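Local coordinates for protein 7beta-hydroxysteroid dehydrogenase (Collinsella aerofaciens, PDB 5FYD) that reduces the 7-oxo group of 7-oxolithocholate with NADPH to give ursodeoxycholate, and interconverts other 7beta-hydroxysteroids and 7-oxosteroids, at residues 11-16 / 26-31; 118-123 / 160-165. One frame throughout, in Å; residues are numbered along the deposited sequence.

Both contacts are apolar and belong to the Rossmann-type core, but they hold different elements. Contact 1 is wholly buried and joins a strand of the parallel sheet to the helix that follows it; small groups meet there, a glycine backbone and two isoleucine ends. Contact 2 joins two helices, 105-132 and 154-173, on the other side of the sheet. It buries nearly twice the area, with aromatic rings doing much of the work, and is only partly buried: F119 and I163 sit inside while L120 and F162 lie nearer solvent. The sheet separates helix 19-30 from helix 105-132, and L14 CD1 packs 3.8 Å from C122 CB, linking the two contacts.

Contact 1 of 2, residues 11-16 / 26-31; sequences GLILGA and EKIAAG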
ATOM      1  N   GLY A  11      27.871   7.100   7.138  1.00 12.46           N
ATOM      2  CA  GLY A  11      26.578   6.844   7.778  1.00 12.15           C
ATOM      3  C   GLY A  11      25.923   5.635   7.147  1.00 11.87           C
ATOM      4  O   GLY A  11      26.076   5.383   5.954  1.00 13.14           O
ATOM      5  N   LEU A  12      25.193   4.887   7.963  1.00 10.99           N
ATOM      6  CA  LEU A  12      24.617   3.610   7.592  1.00 11.02           C
ATOM      7  C   LEU A  12      23.125   3.741   7.681  1.00 11.47           C
ATOM      8  O   LEU A  12      22.576   3.975   8.777  1.00 11.29           O
ATOM      9  CB  LEU A  12      25.115   2.548   8.564  1.00 11.42           C
ATOM     10  CG  LEU A  12      24.541   1.149   8.499  1.00 11.56           C
ATOM     11  CD1 LEU A  12      24.737   0.523   7.132  1.00 12.19           C
ATOM     12  CD2 LEU A  12      25.174   0.292   9.559  1.00 11.55           C
ATOM     13  N   ILE A  13      22.450   3.585   6.551  1.00 10.78           N
ATOM     14  CA  ILE A  13      21.011   3.612   6.519  1.00 11.18           C
ATOM     15  C   ILE A  13      20.499   2.198   6.274  1.00 11.14           C
ATOM     16  O   ILE A  13      20.683   1.627   5.187  1.00 10.52           O
ATOM     17  CB  ILE A  13      20.477   4.565   5.424  1.00 11.58           C
ATOM     18  CG1 ILE A  13      21.155   5.953   5.536  1.00 11.92           C
ATOM     19  CG2 ILE A  13      18.956   4.656   5.477  1.00 11.79           C
ATOM     20  CD1 ILE A  13      21.115   6.586   6.911  1.00 12.28           C
ATOM     21  N   LEU A  14      19.832   1.651   7.284  1.00 11.25           N
ATOM     22  CA  LEU A  14      19.341   0.271   7.248  1.00 11.43           C
ATOM     23  C   LEU A  14      17.873   0.294   6.824  1.00 11.88           C
ATOM     24  O   LEU A  14      16.962   0.511   7.647  1.00 11.41           O
ATOM     25  CB  LEU A  14      19.544  -0.401   8.601  1.00 11.95           C
ATOM     26  CG  LEU A  14      21.020  -0.439   8.994  1.00 12.47           C
ATOM     27  CD1 LEU A  14      21.259  -0.436  10.490  1.00 12.07           C
ATOM     28  CD2 LEU A  14      21.671  -1.634   8.296  1.00 12.88           C
ATOM     29  N   GLY A  15      17.645   0.099   5.522  1.00 12.07           N
ATOM     30  CA  GLY A  15      16.330   0.210   4.915  1.00 13.20           C
ATOM     31  C   GLY A  15      16.268   1.470   4.083  1.00 14.17           C
ATOM     32  O   GLY A  15      15.513   2.384   4.401  1.00 15.53           O
ATOM     33  N   ALA A  16      17.041   1.499   2.997  1.00 14.85           N
ATOM     34  CA  ALA A  16      17.395   2.748   2.336  1.00 16.59           C
ATOM     35  C   ALA A  16      16.582   3.138   1.107  1.00 18.87           C
ATOM     36  O   ALA A  16      16.754   4.246   0.622  1.00 20.56           O
ATOM     37  CB  ALA A  16      18.860   2.716   1.966  1.00 15.80           C
ATOM     38  N   GLU A  26      19.779  10.995   1.626  1.00 14.04           N
ATOM     39  CA  GLU A  26      19.969  12.330   1.041  1.00 16.30           C
ATOM     40  C   GLU A  26      20.415  13.327   2.094  1.00 15.74           C
ATOM     41  O   GLU A  26      21.306  14.132   1.843  1.00 15.00           O
ATOM     42  CB  GLU A  26      18.700  12.809   0.328  1.00 18.32           C
ATOM     43  CG  GLU A  26      18.305  11.934  -0.841  1.00 21.41           C
ATOM     44  CD  GLU A  26      16.880  12.177  -1.335  1.00 24.97           C
ATOM     45  OE1 GLU A  26      16.025  12.672  -0.574  1.00 30.05           O
ATOM     46  OE2 GLU A  26      16.609  11.840  -2.489  1.00 31.19           O
ATOM     47  N   LYS A  27      19.816  13.267   3.288  1.00 15.43           N
ATOM     48  CA  LYS A  27      20.152  14.209   4.366  1.00 15.56           C
ATOM     49  C   LYS A  27      21.614  14.052   4.834  1.00 14.21           C
ATOM     50  O   LYS A  27      22.344  15.049   4.942  1.00 13.42           O
ATOM     51  CB  LYS A  27      19.185  14.072   5.545  1.00 16.75           C
ATOM     52  CG  LYS A  27      19.424  15.039   6.690  1.00 19.34           C
ATOM     53  CD  LYS A  27      19.170  16.496   6.327  1.00 21.14           C
ATOM     54  CE  LYS A  27      19.106  17.363   7.579  1.00 24.14           C
ATOM     55  NZ  LYS A  27      18.380  18.641   7.342  1.00 25.76           N
ATOM     56  N   ILE A  28      22.067  12.819   5.074  1.00 13.37           N
ATOM     57  CA  ILE A  28      23.442  12.634   5.521  1.00 12.66           C
ATOM     58  C   ILE A  28      24.464  12.952   4.414  1.00 12.96           C
ATOM     59  O   ILE A  28      25.525  13.487   4.697  1.00 12.65           O
ATOM     60  CB  ILE A  28      23.711  11.271   6.219  1.00 13.09           C
ATOM     61  CG1 ILE A  28      23.656  10.110   5.241  1.00 13.12           C
ATOM     62  CG2 ILE A  28      22.758  11.070   7.411  1.00 12.93           C
ATOM     63  CD1 ILE A  28      24.222   8.842   5.842  1.00 13.71           C
ATOM     64  N   ALA A  29      24.107  12.671   3.162  1.00 12.55           N
ATOM     65  CA  ALA A  29      24.954  13.031   2.035  1.00 12.27           C
ATOM     66  C   ALA A  29      25.070  14.546   1.912  1.00 12.38           C
ATOM     67  O   ALA A  29      26.175  15.062   1.730  1.00 13.28           O
ATOM     68  CB  ALA A  29      24.419  12.424   0.766  1.00 12.49           C
ATOM     69  N   ALA A  30      23.949  15.252   2.046  1.00 13.46           N
ATOM     70  CA  ALA A  30      23.961  16.729   2.083  1.00 14.34           C
ATOM     71  C   ALA A  30      24.820  17.257   3.231  1.00 15.32           C
ATOM     72  O   ALA A  30      25.458  18.320   3.125  1.00 16.94           O
ATOM     73  CB  ALA A  30      22.552  17.263   2.204  1.00 14.70           C
ATOM     74  N   GLY A  31      24.831  16.518   4.340  1.00 15.20           N
ATOM     75  CA  GLY A  31      25.701  16.798   5.462  1.00 15.56           C
ATOM     76  C   GLY A  31      27.138  16.319   5.333  1.00 15.59           C
ATOM     77  O   GLY A  31      27.888  16.356   6.304  1.00 16.27           O
TER
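The peptide plane that runs from G11 to L12 is the flat group here, and the I28 CD1 methyl stands over one face, at its G11 CA end: I28 CD1 is 3.6 Å from G11 CA and 3.9 Å from G11 C. The rest is methyl against methyl. I13 comes in from the strand and I28 from the helix, tip to tip, with I13 CD1 and I28 CD1 4.0 Å apart. I28 takes an uncommon first torsion to do this: CG1 sits between the backbone N and the carbonyl carbon (chi1 70°), and the chain then runs out extended, carrying CD1 down to the strand. A CB on G11 would fall only 2.5 Å from I28 CD1, so glycine lets the helix come this close. On the far side of the sheet, L12 packs against V36, V38 and M85. F222 of helix 214-224 also touches I28, and I13 lies close to G21, one of the residues that bind NADP(+). Strand 10-14, helix 19-30 and strand 34-39 form the first beta-alpha-beta unit of the Rossmann fold. Chemically the join is pure van der Waals fit: the backbone polar groups of G11 and I13 bond to strand 34-39, and with those groups paired within the sheet, what these residues offer each other is close apolar fit, the glycine admitting the I28 methyl.

Contact 2 of 2, residues 118-123 / 160-165; sequences TFLKCF and KAFILK
I163 sits over one face of the F119 ring. Its CG1 is 3.7 Å from the ring centroid and only 5° off the normal, a well-centred CH-pi contact, while I163 CG2 reaches the rim of the ring at F119 CE1, 3.9 Å away. F162 meets the same ring from another side: F162 CE1 lies in the F119 plane, 4.0 Å from F119 CD2, and F119 CE2 in turn lies near the F162 plane; the two side chains cross obliquely, their ring planes nearly perpendicular, and touch at their rims. Farther out, L120 CD2 touches the edge of F162 at CZ, 4.4 Å away. With CG of F119 anti to the backbone N (chi1 162°), the ring points across to the neighbouring helix. The helix axes are 11.1 Å apart and nearly parallel, at 19°, and this wide separation is bridged by the phenylalanine rings. Y90 meets F119 edge-to-face, and N140 and T167 also touch it. Cutting F119 back to an alanine would probably open a gap between the helices, leaving I163 CG1 without a ring to rest on and F162 freer to turn. One turn before I163, K160 NZ is hydrogen-bonded to V141 O; this lysine probably lowers the pKa of the tyrosine, Y156, on the same helix, as in related enzymes. Helix 154-173, carrying tyrosine and lysine four residues apart, and S143 at the end of strand 136-143 are consistent with the Ser-Tyr-Lys catalytic site characteristic of short-chain dehydrogenases/reductases.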
ATOM      1  N   THR A 118      17.310  -8.191  13.961  1.00 10.89           N
ATOM      2  CA  THR A 118      18.233  -7.446  13.110  1.00 11.36           C
ATOM      3  C   THR A 118      18.408  -6.033  13.623  1.00 10.69           C
ATOM      4  O   THR A 118      19.514  -5.531  13.667  1.00 10.04           O
ATOM      5  CB  THR A 118      17.797  -7.424  11.642  1.00 11.71           C
ATOM      6  OG1 THR A 118      17.637  -8.781  11.179  1.00 12.61           O
ATOM      7  CG2 THR A 118      18.832  -6.690  10.779  1.00 11.84           C
ATOM      8  N   PHE A 119      17.305  -5.420  14.041  1.00 10.25           N
ATOM      9  CA  PHE A 119      17.342  -4.118  14.702  1.00  9.84           C
ATOM     10  C   PHE A 119      18.361  -4.090  15.845  1.00  9.90           C
ATOM     11  O   PHE A 119      19.284  -3.265  15.828  1.00  9.70           O
ATOM     12  CB  PHE A 119      15.972  -3.732  15.242  1.00  9.73           C
ATOM     13  CG  PHE A 119      16.035  -2.660  16.276  1.00 10.01           C
ATOM     14  CD1 PHE A 119      16.447  -1.369  15.930  1.00 10.64           C
ATOM     15  CD2 PHE A 119      15.756  -2.929  17.603  1.00  9.83           C
ATOM     16  CE1 PHE A 119      16.524  -0.379  16.878  1.00 10.52           C
ATOM     17  CE2 PHE A 119      15.833  -1.925  18.558  1.00 10.02           C
ATOM     18  CZ  PHE A 119      16.227  -0.646  18.198  1.00 10.33           C
ATOM     19  N   LEU A 120      18.193  -4.986  16.815  1.00 10.04           N
ATOM     20  CA  LEU A 120      19.046  -4.947  17.996  1.00 10.62           C
ATOM     21  C   LEU A 120      20.497  -5.341  17.692  1.00 10.50           C
ATOM     22  O   LEU A 120      21.395  -4.778  18.287  1.00 10.29           O
ATOM     23  CB  LEU A 120      18.491  -5.794  19.137  1.00 11.47           C
ATOM     24  CG  LEU A 120      19.114  -5.438  20.502  1.00 12.28           C
ATOM     25  CD1 LEU A 120      18.810  -4.011  20.970  1.00 12.76           C
ATOM     26  CD2 LEU A 120      18.640  -6.419  21.564  1.00 13.06           C
ATOM     27  N   LYS A 121      20.716  -6.311  16.805  1.00 10.66           N
ATOM     28  CA  LYS A 121      22.077  -6.674  16.409  1.00 11.44           C
ATOM     29  C   LYS A 121      22.800  -5.451  15.870  1.00 11.22           C
ATOM     30  O   LYS A 121      23.935  -5.166  16.267  1.00 11.29           O
ATOM     31  CB  LYS A 121      22.070  -7.789  15.348  1.00 12.36           C
ATOM     32  CG  LYS A 121      21.754  -9.168  15.908  1.00 13.26           C
ATOM     33  CD  LYS A 121      21.845 -10.218  14.811  1.00 14.00           C
ATOM     34  CE  LYS A 121      21.864 -11.619  15.395  1.00 14.86           C
ATOM     35  NZ  LYS A 121      22.142 -12.590  14.293  1.00 15.54           N
ATOM     36  N   CYS A 122      22.124  -4.722  14.981  1.00 11.22           N
ATOM     37  CA  CYS A 122      22.722  -3.539  14.384  1.00 11.52           C
ATOM     38  C   CYS A 122      22.935  -2.475  15.436  1.00 11.19           C
ATOM     39  O   CYS A 122      24.012  -1.892  15.513  1.00 11.94           O
ATOM     40  CB  CYS A 122      21.872  -3.016  13.231  1.00 11.67           C
ATOM     41  SG  CYS A 122      21.924  -4.080  11.783  1.00 13.42           S
ATOM     42  N   PHE A 123      21.916  -2.208  16.248  1.00 10.31           N
ATOM     43  CA  PHE A 123      22.009  -1.145  17.263  1.00 10.68           C
ATOM     44  C   PHE A 123      23.161  -1.446  18.228  1.00 11.22           C
ATOM     45  O   PHE A 123      23.960  -0.571  18.534  1.00 11.10           O
ATOM     46  CB  PHE A 123      20.709  -1.068  18.038  1.00 10.24           C
ATOM     47  CG  PHE A 123      20.450   0.216  18.807  1.00 10.09           C
ATOM     48  CD1 PHE A 123      21.195   1.383  18.671  1.00 10.20           C
ATOM     49  CD2 PHE A 123      19.337   0.239  19.652  1.00  9.80           C
ATOM     50  CE1 PHE A 123      20.876   2.512  19.405  1.00 10.04           C
ATOM     51  CE2 PHE A 123      18.991   1.362  20.359  1.00  9.72           C
ATOM     52  CZ  PHE A 123      19.763   2.508  20.235  1.00  9.91           C
ATOM     53  N   LYS A 160       7.540  -2.008  16.790  1.00 10.69           N
ATOM     54  CA  LYS A 160       7.862  -0.591  16.847  1.00 11.02           C
ATOM     55  C   LYS A 160       7.981  -0.103  18.292  1.00 10.50           C
ATOM     56  O   LYS A 160       8.806   0.758  18.589  1.00  9.63           O
ATOM     57  CB  LYS A 160       6.876   0.253  16.033  1.00 12.26           C
ATOM     58  CG  LYS A 160       7.032   0.088  14.537  1.00 13.79           C
ATOM     59  CD  LYS A 160       8.489   0.296  14.122  1.00 15.54           C
ATOM     60  CE  LYS A 160       8.685   0.963  12.792  1.00 17.85           C
ATOM     61  NZ  LYS A 160      10.135   0.940  12.482  1.00 17.81           N
ATOM     62  N   ALA A 161       7.202  -0.680  19.209  1.00  9.70           N
ATOM     63  CA  ALA A 161       7.353  -0.340  20.634  1.00 10.13           C
ATOM     64  C   ALA A 161       8.689  -0.824  21.194  1.00  9.90           C
ATOM     65  O   ALA A 161       9.305  -0.170  22.055  1.00 10.27           O
ATOM     66  CB  ALA A 161       6.205  -0.895  21.443  1.00 10.52           C
ATOM     67  N   PHE A 162       9.130  -1.996  20.747  1.00  9.59           N
ATOM     68  CA  PHE A 162      10.459  -2.493  21.141  1.00  9.40           C
ATOM     69  C   PHE A 162      11.536  -1.491  20.712  1.00  9.19           C
ATOM     70  O   PHE A 162      12.402  -1.073  21.507  1.00  9.27           O
ATOM     71  CB  PHE A 162      10.718  -3.860  20.514  1.00  9.42           C
ATOM     72  CG  PHE A 162      11.975  -4.509  20.989  1.00  9.77           C
ATOM     73  CD1 PHE A 162      13.191  -4.212  20.409  1.00  9.90           C
ATOM     74  CD2 PHE A 162      11.931  -5.402  22.057  1.00 10.22           C
ATOM     75  CE1 PHE A 162      14.351  -4.812  20.855  1.00  9.94           C
ATOM     76  CE2 PHE A 162      13.070  -5.997  22.508  1.00 10.08           C
ATOM     77  CZ  PHE A 162      14.285  -5.719  21.903  1.00 10.07           C
ATOM     78  N   ILE A 163      11.466  -1.067  19.451  1.00  9.59           N
ATOM     79  CA  ILE A 163      12.431  -0.095  18.921  1.00  9.55           C
ATOM     80  C   ILE A 163      12.343   1.215  19.711  1.00  9.41           C
ATOM     81  O   ILE A 163      13.368   1.790  20.084  1.00  9.86           O
ATOM     82  CB  ILE A 163      12.198   0.174  17.418  1.00  9.60           C
ATOM     83  CG1 ILE A 163      12.530  -1.092  16.612  1.00  9.70           C
ATOM     84  CG2 ILE A 163      12.992   1.387  16.946  1.00  9.72           C
ATOM     85  CD1 ILE A 163      12.120  -1.058  15.160  1.00  9.88           C
ATOM     86  N   LEU A 164      11.115   1.668  19.978  1.00  9.41           N
ATOM     87  CA  LEU A 164      10.907   2.916  20.716  1.00  9.34           C
ATOM     88  C   LEU A 164      11.567   2.839  22.102  1.00  9.24           C
ATOM     89  O   LEU A 164      12.427   3.660  22.458  1.00  8.96           O
ATOM     90  CB  LEU A 164       9.419   3.193  20.868  1.00  9.84           C
ATOM     91  CG  LEU A 164       9.004   4.398  21.704  1.00  9.97           C
ATOM     92  CD1 LEU A 164       9.532   5.735  21.204  1.00 10.54           C
ATOM     93  CD2 LEU A 164       7.492   4.399  21.775  1.00 10.94           C
ATOM     94  N   LYS A 165      11.153   1.863  22.877  1.00  9.37           N
ATOM     95  CA  LYS A 165      11.621   1.781  24.259  1.00  9.96           C
ATOM     96  C   LYS A 165      13.115   1.456  24.378  1.00 10.19           C
ATOM     97  O   LYS A 165      13.792   1.980  25.282  1.00  9.60           O
ATOM     98  CB  LYS A 165      10.768   0.819  25.081  1.00 10.27           C
ATOM     99  CG  LYS A 165       9.301   1.225  25.216  1.00 11.31           C
ATOM    100  CD  LYS A 165       9.088   2.523  25.970  1.00 11.87           C
ATOM    101  CE  LYS A 165       7.847   3.260  25.487  1.00 12.31           C
ATOM    102  NZ  LYS A 165       7.817   4.615  26.029  1.00 12.38           N
TER